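Local structure of transcriptional regulator ComR (Streptococcus vestibularis F0396, 6HU8) at residues Leu27-Arg39 with Glu143-Lys155. The protein is a competence regulator of the RNPP family, in which a helix-turn-helix domain that probably binds DNA is joined to a peptide-sensing tetratricopeptide domain. Numbering follows the deposited sequence.
Sequences LDGAELTVRQLIR and EIYEDLFEQVKRK
Ala30 faces Gln151 and Thr33 faces Asp147 across the backbones where helix 34-39 crosses helix 143-152 at -130°, the axes 10.2 Å apart at closest approach. Gln36 and Gln151 reach for each other from opposite directions and exchange two hydrogen bonds through their amides, whose planes are turned 55° apart: Gln36 NE2 to Gln151 OE1 and Gln151 NE2 to Gln36 OE1, both 3.1 Å. The other hydrogen of Gln151 NE2 goes to Gly29 O at 3.0 Å, in the plane of the amide, while Lys51 also donates to Gln151 OE1. Gln36 OE1 takes a second bond from Thr33 N, half of the capping box that starts helix 34-39. Thr33 OG1, the other half, accepts from Gln36 N and donates to Asp147 OD2 at 2.7 Å, arriving from above the carboxylate plane. Arg35, bent at chi3 (-70°), brings its NH2 to two acids: Glu146 OE1 at 2.6 Å, in the guanidinium plane and on the anti lone pair, and Asp147 OD1 at 2.8 Å, so helix cap and salt-bridge network meet on one carboxylate. Arg39 lays one guanidinium face on Ile144 CG1 and salt-bridges Glu117. Arg154 NH1 bridges to Asp28 OD2 (3.0 Å), with Ala30 CB over the guanidinium face. Acids of the tetratricopeptide region thus occupy Arg35 and Arg39 of the probable DNA-recognition helix, consistent with its being kept from DNA in this apo form.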
loop_
_atom_site.group_PDB
_atom_site.type_symbol
_atom_site.label_atom_id
_atom_site.label_comp_id
_atom_site.label_asym_id
_atom_site.label_seq_id
_atom_site.Cartn_x
_atom_site.Cartn_y
_atom_site.Cartn_z
ATOM N N LEU A 27 -19.801 3.998 15.685
ATOM C CA LEU A 27 -19.210 5.132 16.420
ATOM C C LEU A 27 -18.522 6.099 15.466
ATOM O O LEU A 27 -19.158 6.558 14.517
ATOM C CB LEU A 27 -18.237 4.638 17.500
ATOM C CG LEU A 27 -18.938 3.770 18.565
ATOM C CD1 LEU A 27 -17.928 3.163 19.556
ATOM C CD2 LEU A 27 -20.021 4.535 19.315
ATOM N N ASP A 28 -17.234 6.393 15.685
ATOM C CA ASP A 28 -16.554 7.412 14.884
ATOM C C ASP A 28 -16.018 6.878 13.559
ATOM O O ASP A 28 -15.322 7.593 12.856
ATOM C CB ASP A 28 -15.395 8.053 15.661
ATOM C CG ASP A 28 -14.288 7.044 16.034
ATOM O OD1 ASP A 28 -14.312 5.871 15.580
ATOM O OD2 ASP A 28 -13.383 7.434 16.797
ATOM N N GLY A 29 -16.328 5.626 13.232
ATOM C CA GLY A 29 -15.875 5.019 11.984
ATOM C C GLY A 29 -14.405 4.603 11.890
ATOM O O GLY A 29 -13.958 4.088 10.850
ATOM N N ALA A 30 -13.633 4.811 12.951
ATOM C CA ALA A 30 -12.206 4.500 12.862
ATOM C C ALA A 30 -11.943 3.008 12.697
ATOM O O ALA A 30 -10.908 2.632 12.135
ATOM C CB ALA A 30 -11.450 5.028 14.082
ATOM N N GLU A 31 -12.854 2.158 13.175
ATOM C CA GLU A 31 -12.612 0.713 13.129
ATOM C C GLU A 31 -13.558 0.009 12.175
ATOM O O GLU A 31 -13.215 -1.014 11.574
ATOM C CB GLU A 31 -12.720 0.117 14.536
ATOM C CG GLU A 31 -11.544 0.570 15.402
ATOM C CD GLU A 31 -11.592 0.065 16.829
ATOM O OE1 GLU A 31 -12.395 0.600 17.623
ATOM O OE2 GLU A 31 -10.822 -0.862 17.157
ATOM N N LEU A 32 -14.754 0.570 12.044
ATOM C CA LEU A 32 -15.767 0.055 11.136
ATOM C C LEU A 32 -16.617 1.211 10.623
ATOM O O LEU A 32 -17.085 2.035 11.413
ATOM C CB LEU A 32 -16.660 -0.963 11.837
ATOM C CG LEU A 32 -17.653 -1.664 10.919
ATOM C CD1 LEU A 32 -16.889 -2.640 10.038
ATOM C CD2 LEU A 32 -18.707 -2.384 11.739
ATOM N N THR A 33 -16.809 1.295 9.314
ATOM C CA THR A 33 -17.659 2.357 8.774
ATOM C C THR A 33 -19.042 1.807 8.483
ATOM O O THR A 33 -19.247 0.591 8.412
ATOM C CB THR A 33 -17.085 2.977 7.487
ATOM O OG1 THR A 33 -17.139 2.014 6.423
ATOM C CG2 THR A 33 -15.627 3.425 7.698
ATOM N N VAL A 34 -19.995 2.706 8.290
ATOM C CA VAL A 34 -21.343 2.279 8.011
ATOM C C VAL A 34 -21.398 1.440 6.731
ATOM O O VAL A 34 -22.080 0.418 6.691
ATOM C CB VAL A 34 -22.288 3.512 7.920
ATOM C CG1 VAL A 34 -23.600 3.140 7.281
ATOM C CG2 VAL A 34 -22.490 4.085 9.333
ATOM N N ARG A 35 -20.674 1.851 5.688
ATOM C CA ARG A 35 -20.787 1.126 4.424
ATOM C C ARG A 35 -20.085 -0.235 4.515
ATOM O O ARG A 35 -20.534 -1.204 3.903
ATOM C CB ARG A 35 -20.213 1.944 3.270
ATOM C CG ARG A 35 -21.069 3.151 2.898
ATOM C CD ARG A 35 -20.501 3.874 1.681
ATOM N NE ARG A 35 -19.251 4.551 2.005
ATOM C CZ ARG A 35 -18.529 5.263 1.144
ATOM N NH1 ARG A 35 -18.926 5.414 -0.118
ATOM N NH2 ARG A 35 -17.404 5.830 1.549
ATOM N N GLN A 36 -19.000 -0.294 5.283
ATOM C CA GLN A 36 -18.344 -1.572 5.598
ATOM C C GLN A 36 -19.316 -2.515 6.306
ATOM O O GLN A 36 -19.441 -3.678 5.941
ATOM C CB GLN A 36 -17.103 -1.339 6.466
ATOM C CG GLN A 36 -15.867 -0.855 5.692
ATOM C CD GLN A 36 -14.800 -0.326 6.601
ATOM O OE1 GLN A 36 -14.959 -0.336 7.822
ATOM N NE2 GLN A 36 -13.703 0.150 6.024
ATOM N N LEU A 37 -20.012 -2.010 7.323
ATOM C CA LEU A 37 -21.023 -2.815 8.029
ATOM C C LEU A 37 -22.142 -3.268 7.091
ATOM O O LEU A 37 -22.501 -4.438 7.078
ATOM C CB LEU A 37 -21.612 -2.038 9.220
ATOM C CG LEU A 37 -22.719 -2.772 10.016
ATOM C CD1 LEU A 37 -22.241 -4.135 10.533
ATOM C CD2 LEU A 37 -23.189 -1.919 11.183
ATOM N N ILE A 38 -22.706 -2.352 6.306
ATOM C CA ILE A 38 -23.743 -2.748 5.344
ATOM C C ILE A 38 -23.341 -3.891 4.383
ATOM O O ILE A 38 -24.141 -4.783 4.120
ATOM C CB ILE A 38 -24.201 -1.528 4.518
ATOM C CG1 ILE A 38 -24.999 -0.586 5.422
ATOM C CG2 ILE A 38 -25.113 -1.952 3.384
ATOM C CD1 ILE A 38 -25.293 0.769 4.780
ATOM N N ARG A 39 -22.114 -3.866 3.859
ATOM C CA ARG A 39 -21.665 -4.902 2.938
ATOM C C ARG A 39 -21.564 -6.246 3.666
ATOM O O ARG A 39 -21.838 -7.305 3.087
ATOM C CB ARG A 39 -20.310 -4.526 2.303
ATOM C CG ARG A 39 -20.426 -3.454 1.215
ATOM C CD ARG A 39 -19.126 -3.247 0.447
ATOM N NE ARG A 39 -18.044 -2.721 1.276
ATOM C CZ ARG A 39 -17.802 -1.426 1.447
ATOM N NH1 ARG A 39 -18.583 -0.521 0.854
ATOM N NH2 ARG A 39 -16.799 -1.032 2.220
ATOM N N GLU A 143 -14.901 2.775 -3.742
ATOM C CA GLU A 143 -15.793 2.891 -2.585
ATOM C C GLU A 143 -15.195 2.187 -1.360
ATOM O O GLU A 143 -15.282 2.679 -0.230
ATOM C CB GLU A 143 -17.174 2.311 -2.934
ATOM C CG GLU A 143 -18.235 2.437 -1.850
ATOM C CD GLU A 143 -19.561 1.742 -2.214
ATOM O OE1 GLU A 143 -19.539 0.762 -2.991
ATOM O OE2 GLU A 143 -20.630 2.168 -1.724
ATOM N N ILE A 144 -14.602 1.018 -1.586
ATOM C CA ILE A 144 -13.944 0.266 -0.524
ATOM C C ILE A 144 -12.645 0.956 -0.096
ATOM O O ILE A 144 -12.390 1.150 1.100
ATOM C CB ILE A 144 -13.670 -1.200 -0.979
ATOM C CG1 ILE A 144 -14.985 -1.979 -1.033
ATOM C CG2 ILE A 144 -12.638 -1.898 -0.063
ATOM C CD1 ILE A 144 -14.996 -3.132 -2.018
ATOM N N TYR A 145 -11.836 1.361 -1.068
ATOM C CA TYR A 145 -10.601 2.058 -0.757
ATOM C C TYR A 145 -10.909 3.303 0.068
ATOM O O TYR A 145 -10.179 3.630 1.005
ATOM C CB TYR A 145 -9.848 2.438 -2.044
ATOM C CG TYR A 145 -9.011 3.680 -1.908
ATOM C CD1 TYR A 145 -7.704 3.622 -1.401
ATOM C CD2 TYR A 145 -9.509 4.915 -2.312
ATOM C CE1 TYR A 145 -6.934 4.776 -1.282
ATOM C CE2 TYR A 145 -8.761 6.062 -2.192
ATOM C CZ TYR A 145 -7.487 5.996 -1.686
ATOM O OH TYR A 145 -6.778 7.169 -1.590
ATOM N N GLU A 146 -12.003 3.977 -0.263
ATOM C CA GLU A 146 -12.305 5.258 0.384
ATOM C C GLU A 146 -12.413 5.108 1.903
ATOM O O GLU A 146 -11.805 5.875 2.642
ATOM C CB GLU A 146 -13.588 5.879 -0.173
ATOM C CG GLU A 146 -13.818 7.279 0.359
ATOM C CD GLU A 146 -15.033 7.981 -0.257
ATOM O OE1 GLU A 146 -16.171 7.547 0.008
ATOM O OE2 GLU A 146 -14.847 8.969 -1.004
ATOM N N ASP A 147 -13.158 4.112 2.377
ATOM C CA ASP A 147 -13.341 4.001 3.822
ATOM C C ASP A 147 -12.096 3.443 4.509
ATOM O O ASP A 147 -11.733 3.894 5.598
ATOM C CB ASP A 147 -14.589 3.166 4.152
ATOM C CG ASP A 147 -15.883 3.964 3.967
ATOM O OD1 ASP A 147 -15.785 5.187 3.699
ATOM O OD2 ASP A 147 -16.984 3.388 4.109
ATOM N N LEU A 148 -11.420 2.484 3.883
ATOM C CA LEU A 148 -10.158 1.985 4.457
ATOM C C LEU A 148 -9.095 3.099 4.533
ATOM O O LEU A 148 -8.349 3.170 5.508
ATOM C CB LEU A 148 -9.637 0.780 3.660
ATOM C CG LEU A 148 -10.530 -0.453 3.862
ATOM C CD1 LEU A 148 -10.215 -1.574 2.872
ATOM C CD2 LEU A 148 -10.397 -0.975 5.287
ATOM N N PHE A 149 -9.044 3.988 3.537
ATOM C CA PHE A 149 -8.105 5.107 3.600
ATOM C C PHE A 149 -8.474 6.100 4.702
ATOM O O PHE A 149 -7.580 6.606 5.376
ATOM C CB PHE A 149 -8.012 5.849 2.265
ATOM C CG PHE A 149 -6.975 6.946 2.257
ATOM C CD1 PHE A 149 -5.660 6.677 2.630
ATOM C CD2 PHE A 149 -7.311 8.239 1.871
ATOM C CE1 PHE A 149 -4.695 7.688 2.637
ATOM C CE2 PHE A 149 -6.361 9.257 1.865
ATOM C CZ PHE A 149 -5.050 8.986 2.249
ATOM N N GLU A 150 -9.772 6.388 4.885
ATOM C CA GLU A 150 -10.212 7.224 6.017
ATOM C C GLU A 150 -9.716 6.643 7.337
ATOM O O GLU A 150 -9.366 7.369 8.255
ATOM C CB GLU A 150 -11.732 7.343 6.091
ATOM C CG GLU A 150 -12.342 8.438 5.280
ATOM C CD GLU A 150 -11.787 9.808 5.630
ATOM O OE1 GLU A 150 -11.691 10.156 6.831
ATOM O OE2 GLU A 150 -11.418 10.530 4.685
ATOM N N GLN A 151 -9.720 5.318 7.436
ATOM C CA GLN A 151 -9.298 4.668 8.663
ATOM C C GLN A 151 -7.772 4.760 8.800
ATOM O O GLN A 151 -7.245 4.928 9.900
ATOM C CB GLN A 151 -9.805 3.220 8.687
ATOM C CG GLN A 151 -11.305 3.190 9.010
ATOM C CD GLN A 151 -11.985 1.858 8.743
ATOM O OE1 GLN A 151 -11.466 1.000 8.042
ATOM N NE2 GLN A 151 -13.174 1.695 9.301
ATOM N N VAL A 152 -7.059 4.714 7.682
ATOM C CA VAL A 152 -5.596 4.776 7.751
ATOM C C VAL A 152 -5.153 6.167 8.233
ATOM O O VAL A 152 -4.172 6.292 8.977
ATOM C CB VAL A 152 -4.949 4.433 6.386
ATOM C CG1 VAL A 152 -3.519 4.967 6.292
ATOM C CG2 VAL A 152 -4.992 2.933 6.158
ATOM N N LYS A 153 -5.902 7.197 7.838
ATOM C CA LYS A 153 -5.614 8.573 8.250
ATOM C C LYS A 153 -5.498 8.734 9.769
ATOM O O LYS A 153 -4.801 9.623 10.252
ATOM C CB LYS A 153 -6.694 9.528 7.736
ATOM C CG LYS A 153 -6.709 9.770 6.231
ATOM C CD LYS A 153 -7.940 10.608 5.871
ATOM C CE LYS A 153 -8.061 10.864 4.382
ATOM N NZ LYS A 153 -9.250 11.714 4.006
ATOM N N ARG A 154 -6.179 7.875 10.521
ATOM C CA ARG A 154 -6.225 8.007 11.975
ATOM C C ARG A 154 -5.192 7.140 12.683
ATOM O O ARG A 154 -5.088 7.186 13.909
ATOM C CB ARG A 154 -7.626 7.647 12.507
ATOM C CG ARG A 154 -8.785 8.358 11.821
ATOM C CD ARG A 154 -9.224 9.620 12.578
ATOM N NE ARG A 154 -9.563 9.324 13.971
ATOM C CZ ARG A 154 -10.791 9.080 14.428
ATOM N NH1 ARG A 154 -10.957 8.818 15.719
ATOM N NH2 ARG A 154 -11.852 9.101 13.618
ATOM N N LYS A 155 -4.442 6.338 11.926
ATOM C CA LYS A 155 -3.524 5.366 12.522
ATOM C C LYS A 155 -2.138 5.969 12.710
ATOM O O LYS A 155 -1.730 6.846 11.953
ATOM C CB LYS A 155 -3.416 4.099 11.660
ATOM C CG LYS A 155 -4.644 3.186 11.666
ATOM C CD LYS A 155 -4.372 1.905 10.876
ATOM C CE LYS A 155 -5.673 1.219 10.458
ATOM N NZ LYS A 155 -5.436 -0.027 9.666
HETATM O O HOH W 1 -8.507 4.056 12.057
HETATM O O HOH W 2 -21.256 4.831 -1.287
HETATM O O HOH W 3 -13.824 -0.211 3.195
HETATM O O HOH W 4 -16.964 1.822 1.724
#